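Local structure of breast cancer anti-estrogen resistance protein 1 (Mus musculus, 5W93) at residues 77-82 against 125-130. The protein serves as a docking protein that coordinates tyrosine kinase-based signalling in cell adhesion and is implicated in cell migration, here represented by its C-terminal FAT-like domain. The protein carries 2 engineered substitutions. Residues are numbered along the deposited sequence; the frame is centred on the assembly and turned at random.
Sequences SQVTHY and QQFRRV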
ATOM      1  N   SER A  77       0.745  12.193  14.264  1.00 26.46           N
ATOM      2  CA  SER A  77      -0.583  12.340  13.671  1.00 30.46           C
ATOM      3  C   SER A  77      -0.630  12.034  12.192  1.00 28.94           C
ATOM      4  O   SER A  77      -1.465  11.244  11.737  1.00 27.72           O
ATOM      5  CB  SER A  77      -1.105  13.763  13.889  1.00 29.38           C
ATOM      6  OG  SER A  77      -1.669  13.867  15.175  1.00 44.46           O
ATOM      7  N   GLN A  78       0.239  12.694  11.440  1.00 24.94           N
ATOM      8  CA  GLN A  78       0.315  12.473  10.006  1.00 27.25           C
ATOM      9  C   GLN A  78       0.669  11.022   9.662  1.00 24.93           C
ATOM     10  O   GLN A  78       0.015  10.413   8.828  1.00 25.31           O
ATOM     11  CB  GLN A  78       1.334  13.422   9.380  1.00 29.02           C
ATOM     12  CG  GLN A  78       0.889  14.887   9.339  1.00 38.06           C
ATOM     13  CD  GLN A  78      -0.057  15.167   8.190  1.00 48.51           C
ATOM     14  OE1 GLN A  78      -0.045  14.464   7.177  1.00 41.80           O
ATOM     15  NE2 GLN A  78      -0.891  16.194   8.342  1.00 48.64           N
ATOM     16  N   VAL A  79       1.706  10.459  10.282  1.00 21.24           N
ATOM     17  CA  VAL A  79       2.138   9.132   9.861  1.00 19.25           C
ATOM     18  C   VAL A  79       1.099   8.093  10.283  1.00 22.23           C
ATOM     19  O   VAL A  79       0.817   7.154   9.542  1.00 23.25           O
ATOM     20  CB  VAL A  79       3.556   8.779  10.400  1.00 27.46           C
ATOM     21  CG1 VAL A  79       4.578   9.794   9.888  1.00 22.83           C
ATOM     22  CG2 VAL A  79       3.574   8.808  11.885  1.00 42.22           C
ATOM     23  N   THR A  80       0.481   8.274  11.445  1.00 24.01           N
ATOM     24  CA  THR A  80      -0.596   7.358  11.838  1.00 24.83           C
ATOM     25  C   THR A  80      -1.803   7.462  10.873  1.00 26.49           C
ATOM     26  O   THR A  80      -2.416   6.452  10.525  1.00 24.76           O
ATOM     27  CB  THR A  80      -1.045   7.621  13.295  1.00 29.91           C
ATOM     28  OG1 THR A  80       0.018   7.251  14.182  1.00 31.58           O
ATOM     29  CG2 THR A  80      -2.292   6.813  13.649  1.00 30.31           C
ATOM     30  N   HIS A  81      -2.130   8.669  10.425  1.00 30.93           N
ATOM     31  CA  HIS A  81      -3.141   8.828   9.374  1.00 28.73           C
ATOM     32  C   HIS A  81      -2.831   7.965   8.146  1.00 22.63           C
ATOM     33  O   HIS A  81      -3.663   7.193   7.696  1.00 24.10           O
ATOM     34  CB  HIS A  81      -3.261  10.290   8.919  1.00 30.80           C
ATOM     35  CG  HIS A  81      -4.071  10.449   7.668  1.00 30.69           C
ATOM     36  ND1 HIS A  81      -5.450  10.500   7.674  1.00 30.98           N
ATOM     37  CD2 HIS A  81      -3.704  10.528   6.363  1.00 35.07           C
ATOM     38  CE1 HIS A  81      -5.895  10.618   6.437  1.00 32.63           C
ATOM     39  NE2 HIS A  81      -4.854  10.636   5.619  1.00 33.91           N
ATOM     40  N   TYR A  82      -1.623   8.097   7.603  1.00 22.55           N
ATOM     41  CA  TYR A  82      -1.285   7.357   6.392  1.00 21.24           C
ATOM     42  C   TYR A  82      -1.184   5.864   6.665  1.00 24.89           C
ATOM     43  O   TYR A  82      -1.602   5.072   5.833  1.00 28.25           O
ATOM     44  CB  TYR A  82       0.011   7.903   5.738  1.00 27.22           C
ATOM     45  CG  TYR A  82      -0.314   9.169   4.982  1.00 28.17           C
ATOM     46  CD1 TYR A  82      -1.001   9.111   3.765  1.00 25.55           C
ATOM     47  CD2 TYR A  82      -0.025  10.418   5.516  1.00 23.49           C
ATOM     48  CE1 TYR A  82      -1.369  10.263   3.091  1.00 25.47           C
ATOM     49  CE2 TYR A  82      -0.396  11.586   4.843  1.00 31.98           C
ATOM     50  CZ  TYR A  82      -1.062  11.495   3.630  1.00 26.64           C
ATOM     51  OH  TYR A  82      -1.431  12.635   2.953  1.00 30.34           O
ATOM     52  N   GLN A 125       2.319   7.373  -2.673  1.00 22.62           N
ATOM     53  CA  GLN A 125       3.143   8.467  -3.180  1.00 28.13           C
ATOM     54  C   GLN A 125       2.977   9.706  -2.317  1.00 27.79           C
ATOM     55  O   GLN A 125       3.934  10.426  -2.054  1.00 30.37           O
ATOM     56  CB  GLN A 125       2.782   8.803  -4.627  1.00 34.55           C
ATOM     57  CG  GLN A 125       3.215   7.758  -5.622  1.00 44.45           C
ATOM     58  CD  GLN A 125       4.722   7.614  -5.677  1.00 58.66           C
ATOM     59  OE1 GLN A 125       5.466   8.599  -5.552  1.00 59.09           O
ATOM     60  NE2 GLN A 125       5.185   6.387  -5.858  1.00 59.08           N
ATOM     61  N   GLN A 126       1.739   9.939  -1.889  1.00 23.75           N
ATOM     62  CA  GLN A 126       1.414  11.066  -1.038  1.00 26.66           C
ATOM     63  C   GLN A 126       2.057  10.916   0.345  1.00 33.39           C
ATOM     64  O   GLN A 126       2.599  11.878   0.891  1.00 24.77           O
ATOM     65  CB  GLN A 126      -0.099  11.185  -0.925  1.00 27.05           C
ATOM     66  CG  GLN A 126      -0.572  12.437  -0.300  1.00 34.47           C
ATOM     67  CD  GLN A 126      -2.011  12.664  -0.611  1.00 36.35           C
ATOM     68  OE1 GLN A 126      -2.883  12.148   0.077  1.00 29.58           O
ATOM     69  NE2 GLN A 126      -2.278  13.414  -1.674  1.00 41.20           N
ATOM     70  N   PHE A 127       2.001   9.701   0.895  1.00 23.68           N
ATOM     71  CA  PHE A 127       2.686   9.378   2.149  1.00 22.26           C
ATOM     72  C   PHE A 127       4.173   9.734   2.064  1.00 21.37           C
ATOM     73  O   PHE A 127       4.710  10.414   2.933  1.00 22.85           O
ATOM     74  CB  PHE A 127       2.520   7.890   2.474  1.00 19.75           C
ATOM     75  CG  PHE A 127       3.245   7.439   3.728  1.00 27.02           C
ATOM     76  CD1 PHE A 127       3.284   8.241   4.866  1.00 23.35           C
ATOM     77  CD2 PHE A 127       3.869   6.190   3.768  1.00 31.13           C
ATOM     78  CE1 PHE A 127       3.939   7.809   6.026  1.00 26.05           C
ATOM     79  CE2 PHE A 127       4.527   5.745   4.920  1.00 30.92           C
ATOM     80  CZ  PHE A 127       4.560   6.558   6.054  1.00 28.11           C
ATOM     81  N   ARG A 128       4.816   9.295   0.999  1.00 21.48           N
ATOM     82  CA  ARG A 128       6.242   9.562   0.814  1.00 24.96           C
ATOM     83  C   ARG A 128       6.515  11.064   0.690  1.00 31.30           C
ATOM     84  O   ARG A 128       7.468  11.578   1.272  1.00 24.25           O
ATOM     85  CB  ARG A 128       6.769   8.822  -0.416  1.00 28.70           C
ATOM     86  CG  ARG A 128       8.294   8.837  -0.503  1.00 47.51           C
ATOM     87  CD  ARG A 128       8.798   9.206  -1.884  1.00 57.18           C
ATOM     88  NE  ARG A 128       8.858  10.647  -2.097  1.00 67.71           N
ATOM     89  CZ  ARG A 128       7.983  11.335  -2.822  1.00 71.17           C
ATOM     90  NH1 ARG A 128       6.966  10.714  -3.406  1.00 71.70           N
ATOM     91  NH2 ARG A 128       8.125  12.649  -2.962  1.00 69.55           N
ATOM     92  N   ARG A 129       5.668  11.768  -0.057  1.00 28.06           N
ATOM     93  CA  ARG A 129       5.807  13.220  -0.193  1.00 27.94           C
ATOM     94  C   ARG A 129       5.747  13.914   1.174  1.00 26.17           C
ATOM     95  O   ARG A 129       6.576  14.765   1.500  1.00 27.87           O
ATOM     96  CB  ARG A 129       4.728  13.783  -1.121  1.00 27.39           C
ATOM     97  CG  ARG A 129       5.118  15.127  -1.757  1.00 39.90           C
ATOM     98  CD  ARG A 129       4.009  15.709  -2.618  1.00 54.73           C
ATOM     99  NE  ARG A 129       3.298  16.759  -1.901  1.00 66.12           N
ATOM    100  CZ  ARG A 129       2.178  16.571  -1.214  1.00 70.43           C
ATOM    101  NH1 ARG A 129       1.623  15.370  -1.160  1.00 72.71           N
ATOM    102  NH2 ARG A 129       1.609  17.588  -0.584  1.00 75.81           N
ATOM    103  N   VAL A 130       4.767  13.541   1.976  1.00 27.21           N
ATOM    104  CA  VAL A 130       4.614  14.088   3.317  1.00 26.90           C
ATOM    105  C   VAL A 130       5.814  13.795   4.244  1.00 27.18           C
ATOM    106  O   VAL A 130       6.236  14.667   5.014  1.00 27.08           O
ATOM    107  CB  VAL A 130       3.311  13.548   3.943  1.00 27.66           C
ATOM    108  CG1 VAL A 130       3.285  13.763   5.438  1.00 29.21           C
ATOM    109  CG2 VAL A 130       2.100  14.204   3.253  1.00 28.48           C
TER
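Y82 and F127 meet through different chi1 wells: the tyrosine CG lies anti to its own carbonyl carbon (-78°), the phenylalanine CG anti to its backbone N (178°), and the two side chains pass antiparallel. They join helix 73-102 to helix 107-135, the last two helices of the FAT-like four-helix bundle; segments 77-82 and 125-130 run antiparallel, their axes 10.5 Å apart at closest approach. The rings are tilted by 26° and offset too far to stack well, with centroids separated by 5.7 Å. What lies over one face of the tyrosine is instead backbone: F127 CA sits 4.1 Å from the Y82 ring centroid, a CH-pi contact. On the opposite face H81 CD2 stands over the ring centre, and the phenol is thus sandwiched between its own helix and the neighbouring one. Y82 CB also packs on F127 CD1 at 3.4 Å. F127 reaches inward, where V79 CG1 meets the edge of its ring; V79 also touches L66 of helix 42-69 and L131 of helix 107-135, so three helices meet here. One turn along, V130 CG2 approaches Y82 CE2 obliquely, and V130 CG1 packs against the amide oxygen of Q78. At the outer side, the extended Q126 brings OE1 to the edge of the phenol ring, 3.3 Å from Y82 OH, while Q126 CG lies 3.4 Å from that same hydroxyl oxygen.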